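Local coordinates for periplasmic His/Glu/Gln/Arg/opine family-binding protein (Silicibacter pomeroyi, PDB 3I6V), which binds lysine in the crystal and probably serves as the periplasmic solute-binding component of an ABC transporter for amino acids of the His/Glu/Gln/Arg/opine group, at residues 6-12 and 64-70; 82-86 and 192-196. All coordinates share one frame; numbering follows the deposited sequence. Where two conformers were deposited one is given.

Interaction 1 of 2, residues 6-12 and 64-70. With LYS (lysine), chain B.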
loop_
_atom_site.group_PDB
_atom_site.type_symbol
_atom_site.label_atom_id
_atom_site.label_comp_id
_atom_site.label_asym_id
_atom_site.label_seq_id
_atom_site.Cartn_x
_atom_site.Cartn_y
_atom_site.Cartn_z
ATOM N N THR A 6 -21.255 7.944 10.479
ATOM C CA THR A 6 -20.696 6.844 9.650
ATOM C C THR A 6 -19.479 7.370 8.922
ATOM O O THR A 6 -19.553 8.390 8.216
ATOM C CB THR A 6 -21.703 6.339 8.591
ATOM O OG1 THR A 6 -22.957 6.082 9.223
ATOM C CG2 THR A 6 -21.230 5.043 7.935
ATOM N N VAL A 7 -18.364 6.669 9.066
ATOM C CA VAL A 7 -17.146 7.053 8.360
ATOM C C VAL A 7 -16.998 6.198 7.103
ATOM O O VAL A 7 -17.047 4.969 7.154
ATOM C CB VAL A 7 -15.880 6.971 9.256
ATOM C CG1 VAL A 7 -15.660 5.568 9.774
ATOM C CG2 VAL A 7 -14.642 7.466 8.495
ATOM N N ARG A 8 -16.830 6.856 5.970
ATOM C CA ARG A 8 -16.614 6.149 4.723
ATOM C C ARG A 8 -15.096 5.875 4.566
ATOM O O ARG A 8 -14.290 6.817 4.455
ATOM C CB ARG A 8 -17.204 6.970 3.586
ATOM C CG ARG A 8 -18.787 6.953 3.570
ATOM C CD ARG A 8 -19.290 8.029 2.610
ATOM N NE ARG A 8 -18.656 9.287 3.031
ATOM C CZ ARG A 8 -18.557 10.395 2.300
ATOM N NH1 ARG A 8 -17.919 11.448 2.804
ATOM N NH2 ARG A 8 -19.086 10.453 1.078
ATOM N N MET A 9 -14.722 4.602 4.660
ATOM C CA MET A 9 -13.328 4.169 4.568
ATOM C C MET A 9 -13.002 3.876 3.106
ATOM O O MET A 9 -13.582 2.951 2.521
ATOM C CB MET A 9 -13.092 2.928 5.454
ATOM C CG MET A 9 -13.519 3.154 6.930
ATOM S SD MET A 9 -12.354 4.077 7.996
ATOM C CE MET A 9 -11.123 2.860 8.196
ATOM N N GLY A 10 -12.115 4.675 2.511
ATOM C CA GLY A 10 -11.723 4.503 1.112
ATOM C C GLY A 10 -10.485 3.614 0.953
ATOM O O GLY A 10 -9.473 3.805 1.642
ATOM N N THR A 11 -10.558 2.654 0.025
ATOM C CA THR A 11 -9.452 1.781 -0.282
ATOM C C THR A 11 -9.421 1.479 -1.778
ATOM O O THR A 11 -10.411 1.763 -2.509
ATOM C CB THR A 11 -9.451 0.494 0.592
ATOM O OG1 THR A 11 -8.162 -0.132 0.510
ATOM C CG2 THR A 11 -10.558 -0.516 0.185
ATOM N N GLU A 12 -8.282 0.937 -2.230
ATOM C CA GLU A 12 -8.078 0.646 -3.637
ATOM C C GLU A 12 -8.811 -0.655 -4.056
ATOM O O GLU A 12 -9.330 -0.729 -5.150
ATOM C CB GLU A 12 -6.586 0.497 -3.938
ATOM C CG GLU A 12 -6.248 0.364 -5.408
ATOM C CD GLU A 12 -4.731 0.189 -5.689
ATOM O OE1 GLU A 12 -3.922 -0.005 -4.745
ATOM O OE2 GLU A 12 -4.356 0.227 -6.874
ATOM N N ASN A 64 -15.808 12.199 -1.484
ATOM C CA ASN A 64 -16.403 10.890 -1.816
ATOM C C ASN A 64 -16.345 9.863 -0.692
ATOM O O ASN A 64 -17.159 8.923 -0.649
ATOM C CB ASN A 64 -15.764 10.267 -3.058
ATOM C CG ASN A 64 -16.022 11.067 -4.331
ATOM O OD1 ASN A 64 -16.398 12.235 -4.291
ATOM N ND2 ASN A 64 -15.775 10.431 -5.477
ATOM N N TYR A 65 -15.359 10.010 0.196
ATOM C CA TYR A 65 -15.219 9.165 1.373
ATOM C C TYR A 65 -14.366 9.975 2.352
ATOM O O TYR A 65 -13.986 11.117 2.039
ATOM C CB TYR A 65 -14.564 7.794 1.053
ATOM C CG TYR A 65 -13.529 7.897 -0.029
ATOM C CD1 TYR A 65 -13.897 7.784 -1.373
ATOM C CD2 TYR A 65 -12.180 8.160 0.275
ATOM C CE1 TYR A 65 -12.959 7.918 -2.399
ATOM C CE2 TYR A 65 -11.212 8.290 -0.763
ATOM C CZ TYR A 65 -11.615 8.171 -2.085
ATOM O OH TYR A 65 -10.732 8.299 -3.128
ATOM N N ASP A 66 -14.061 9.393 3.508
ATOM C CA ASP A 66 -13.466 10.179 4.593
ATOM C C ASP A 66 -12.057 9.794 4.993
ATOM O O ASP A 66 -11.404 10.564 5.712
ATOM C CB ASP A 66 -14.375 10.146 5.829
ATOM C CG ASP A 66 -15.803 10.565 5.494
ATOM O OD1 ASP A 66 -15.995 11.654 4.906
ATOM O OD2 ASP A 66 -16.727 9.767 5.760
ATOM N N THR A 67 -11.605 8.614 4.602
ATOM C CA THR A 67 -10.238 8.201 4.896
ATOM C C THR A 67 -9.645 7.457 3.708
ATOM O O THR A 67 -10.393 6.932 2.855
ATOM C CB THR A 67 -10.145 7.249 6.124
ATOM O OG1 THR A 67 -10.661 5.954 5.750
ATOM C CG2 THR A 67 -10.925 7.770 7.324
ATOM N N ILE A 68 -8.318 7.407 3.645
ATOM C CA ILE A 68 -7.632 6.483 2.734
ATOM C C ILE A 68 -6.899 5.460 3.585
ATOM O O ILE A 68 -6.089 5.846 4.419
ATOM C CB ILE A 68 -6.643 7.218 1.813
ATOM C CG1 ILE A 68 -7.403 8.164 0.881
ATOM C CG2 ILE A 68 -5.796 6.215 0.994
ATOM C CD1 ILE A 68 -6.459 9.097 0.088
ATOM N N ILE A 69 -7.231 4.176 3.426
ATOM C CA ILE A 69 -6.502 3.119 4.097
ATOM C C ILE A 69 -6.208 2.093 2.987
ATOM O O ILE A 69 -7.061 1.268 2.631
ATOM C CB ILE A 69 -7.282 2.555 5.318
ATOM C CG1 ILE A 69 -6.468 1.494 6.073
ATOM C CG2 ILE A 69 -8.723 2.070 4.920
ATOM C CD1 ILE A 69 -7.182 0.997 7.382
ATOM N N ALA A 70 -5.032 2.223 2.375
ATOM C CA ALA A 70 -4.790 1.642 1.049
ATOM C C ALA A 70 -3.293 1.485 0.810
ATOM O O ALA A 70 -2.789 1.826 -0.266
ATOM C CB ALA A 70 -5.427 2.553 -0.066
HETATM N N LYS B . 3.460 2.430 -0.332
HETATM C CA LYS B . 3.706 2.896 -1.736
HETATM C C LYS B . 3.229 4.318 -1.929
HETATM O O LYS B . 2.579 4.856 -1.021
HETATM C CB LYS B . 3.002 1.959 -2.749
HETATM C CG LYS B . 1.474 1.991 -2.709
HETATM C CD LYS B . 0.891 0.946 -3.722
HETATM C CE LYS B . -0.680 0.976 -3.801
HETATM N NZ LYS B . -1.187 -0.154 -4.735
HETATM O OXT LYS B . 3.467 4.941 -3.003
HETATM O O HOH W 1 -3.893 0.089 -2.051
#

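Interaction 2 of 2, residues 82-86 and 192-196. With NA (sodium ion), chain C.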
loop_
_atom_site.group_PDB
_atom_site.type_symbol
_atom_site.label_atom_id
_atom_site.label_comp_id
_atom_site.label_asym_id
_atom_site.label_seq_id
_atom_site.Cartn_x
_atom_site.Cartn_y
_atom_site.Cartn_z
ATOM N N ILE A 82 -2.978 16.343 1.926
ATOM C CA ILE A 82 -3.771 15.604 2.909
ATOM C C ILE A 82 -2.970 15.493 4.204
ATOM O O ILE A 82 -1.793 15.856 4.199
ATOM C CB ILE A 82 -4.133 14.152 2.397
ATOM C CG1 ILE A 82 -2.873 13.340 2.137
ATOM C CG2 ILE A 82 -5.029 14.226 1.129
ATOM C CD1 ILE A 82 -3.134 11.800 1.967
ATOM N N ASP A 83 -3.579 14.955 5.265
ATOM C CA ASP A 83 -2.891 14.697 6.536
ATOM C C ASP A 83 -2.894 13.203 6.866
ATOM O O ASP A 83 -3.856 12.497 6.569
ATOM C CB ASP A 83 -3.577 15.446 7.682
ATOM C CG ASP A 83 -3.102 16.907 7.830
ATOM O OD1 ASP A 83 -2.153 17.385 7.142
ATOM O OD2 ASP A 83 -3.737 17.614 8.642
ATOM N N PHE A 84 -1.821 12.724 7.476
ATOM C CA PHE A 84 -1.703 11.285 7.801
ATOM C C PHE A 84 -1.823 11.032 9.310
ATOM O O PHE A 84 -1.419 11.882 10.113
ATOM C CB PHE A 84 -0.348 10.753 7.342
ATOM C CG PHE A 84 -0.214 10.604 5.848
ATOM C CD1 PHE A 84 0.410 11.597 5.100
ATOM C CD2 PHE A 84 -0.673 9.442 5.202
ATOM C CE1 PHE A 84 0.561 11.473 3.712
ATOM C CE2 PHE A 84 -0.519 9.283 3.811
ATOM C CZ PHE A 84 0.095 10.295 3.063
ATOM N N THR A 85 -2.372 9.875 9.688
ATOM C CA THR A 85 -2.177 9.324 11.039
ATOM C C THR A 85 -0.721 8.923 11.171
ATOM O O THR A 85 0.022 8.967 10.193
ATOM C CB THR A 85 -3.054 8.034 11.271
ATOM O OG1 THR A 85 -2.645 6.986 10.367
ATOM C CG2 THR A 85 -4.519 8.324 11.086
ATOM N N GLN A 86 -0.316 8.480 12.361
ATOM C CA GLN A 86 0.923 7.754 12.524
ATOM C C GLN A 86 0.896 6.495 11.636
ATOM O O GLN A 86 -0.181 6.059 11.207
ATOM C CB GLN A 86 1.055 7.309 13.995
ATOM C CG GLN A 86 -0.054 6.307 14.400
ATOM C CD GLN A 86 -0.022 6.034 15.889
ATOM O OE1 GLN A 86 0.923 5.432 16.411
ATOM N NE2 GLN A 86 -1.031 6.505 16.573
ATOM N N ARG A 192 -9.053 12.375 12.575
ATOM C CA ARG A 192 -7.692 11.855 12.497
ATOM C C ARG A 192 -7.203 11.526 13.896
ATOM O O ARG A 192 -6.542 10.501 14.098
ATOM C CB ARG A 192 -6.753 12.870 11.798
ATOM C CG ARG A 192 -5.247 12.493 11.799
ATOM C CD ARG A 192 -4.441 13.370 10.784
ATOM N NE ARG A 192 -4.606 14.810 11.104
ATOM C CZ ARG A 192 -3.959 15.440 12.084
ATOM N NH1 ARG A 192 -3.119 14.775 12.862
ATOM N NH2 ARG A 192 -4.178 16.737 12.310
ATOM N N GLY A 193 -7.531 12.393 14.863
ATOM C CA GLY A 193 -7.175 12.165 16.261
ATOM C C GLY A 193 -7.816 10.880 16.827
ATOM O O GLY A 193 -7.163 10.149 17.547
ATOM N N LYS A 194 -9.076 10.611 16.491
ATOM C CA LYS A 194 -9.749 9.342 16.883
ATOM C C LYS A 194 -9.032 8.118 16.327
ATOM O O LYS A 194 -8.757 7.137 17.048
ATOM C CB LYS A 194 -11.224 9.337 16.443
ATOM C CG LYS A 194 -12.123 10.173 17.340
ATOM C CD LYS A 194 -13.458 10.494 16.650
ATOM C CE LYS A 194 -14.334 11.323 17.590
ATOM N NZ LYS A 194 -15.722 11.334 17.115
ATOM N N PHE A 195 -8.654 8.192 15.051
ATOM C CA PHE A 195 -7.908 7.103 14.479
ATOM C C PHE A 195 -6.550 6.965 15.094
ATOM O O PHE A 195 -6.103 5.845 15.305
ATOM C CB PHE A 195 -7.847 7.177 12.958
ATOM C CG PHE A 195 -9.102 6.712 12.318
ATOM C CD1 PHE A 195 -9.945 7.608 11.696
ATOM C CD2 PHE A 195 -9.467 5.356 12.399
ATOM C CE1 PHE A 195 -11.156 7.164 11.105
ATOM C CE2 PHE A 195 -10.642 4.908 11.823
ATOM C CZ PHE A 195 -11.485 5.810 11.167
ATOM N N ASP A 196 -5.888 8.094 15.368
ATOM C CA ASP A 196 -4.573 8.022 15.998
ATOM C C ASP A 196 -4.631 7.359 17.385
ATOM O O ASP A 196 -3.776 6.534 17.725
ATOM C CB ASP A 196 -3.905 9.410 16.062
ATOM C CG ASP A 196 -2.915 9.641 14.899
ATOM O OD1 ASP A 196 -2.829 10.793 14.416
ATOM O OD2 ASP A 196 -2.228 8.679 14.481
HETATM NA NA NA C . -0.940 17.944 5.142
HETATM O O HOH W 2 -6.620 16.008 9.518
HETATM O O HOH W 3 -5.977 18.271 10.696
HETATM O O HOH W 4 -1.596 12.356 12.857
#

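Interaction 1 of 2, residues 6-12 and 64-70
Arg-8 and Asp-66 grip each other at the edge of a parallel sheet of the type II periplasmic binding protein fold, where strand 7-11 runs between strands 46-50 and 67-68. The Arg-8 chain bends at chi3 (-54°), which brings the guanidinium back over residues 64-66: Tyr-65 CA sits over the centre of one face, and NH1 reaches Asp-66 OD1 at 2.9 Å in a salt bridge. The two flat groups are turned 55° apart, and OD1, which also pairs with Arg-185, is met from above the carboxylate plane. OD2 takes the backbone N of Arg-8 on its anti side, nearly straight at 172°, with NE bonding weakly. A leucine here would probably leave OD1 without its NH1 partner and Gly-63 O without its NH2 donor, though the backbone N would still hold OD2. Arg-8 O accepts from both Asp-66 N and Thr-67 N. Gly-10 joins the ladder through its N to Thr-67 O and its O to Ile-69 N, while its CA makes an off-centre CH-pi contact with the Tyr-65 ring, whose OH bonds to Ile-56 O. On the face that Met-9 and Thr-67 share, the curled Met-9 chain puts SD 3.4 Å from Thr-67 OG1 and CE against Ile-69 CG2. Thr-11 OG1 donates to Ile-69 O, and in the pocket Glu-12 OE1 accepts from NZ of the bound lysine at 2.7 Å.

Interaction 2 of 2, residues 82-86 and 192-196
Asp-196 reaches from its helix to Gln-86, and OD2 is gripped twice: by Gln-86 N at 2.9 Å, through the syn lone pair and nearly straight at 166°, and by Gln-86 NE2 at 3.2 Å from the anti side, well out of the carboxylate plane. The two side chains slide past each other in opposite directions, amide and carboxylate planes 51° apart. Thr-200 OG1 and Lys-203 hold the Gln-86 amide from the next turns of the helix, fixing its rotation. Thr-85 turns CG2 to Phe-195 CB at 4.0 Å, while OG1 bonds to Gln-86 O and Met-182 N. Helix 189-204 packs alongside strand 83-89, which pairs antiparallel with 180-184, and the short axes run 22° apart at 8.5 Å. One turn earlier, Arg-192, its CG anti to the backbone nitrogen and its chain bent at chi3, lays CD against Phe-84 O at 3.4 Å and NE beside Asp-83 CB. Asp-83 OD2 lies well out of the guanidinium plane with no N-H aimed at it, so the long salt bridge is one of charge alone. Waters at the guanidinium edge accept from NE and NH2 and can reach across to OD2, the first weakly; a third joins NH1 to Phe-84 O and Asp-196 OD1. Farther out, Asp-83 OD1 and Ile-82 O each bind the sodium ion at 2.4 Å, and Asp-79 and Glu-186 complete its protein ligands.

How the interactions relate
Interaction 1 is the more buried of the two, a strand-to-strand contact inside the parallel sheet that runs from a salt bridge at one end to the lysine pocket at the other. Interaction 2 lies nearer the surface, where a helix meets a strand, water does much of the bridging and a sodium ion sits beside the strand. Backbone ladder bonds and a salt bridge share the first; side chains and waters carry most of the second. The two touch through Phe-195, whose ring comes from the helix of interaction 2: CZ lies 3.7 Å from Met-9 SD, and CE1 packs on Thr-67 CG2. This apolar joint sets helix 189-204 against the sheet of interaction 1.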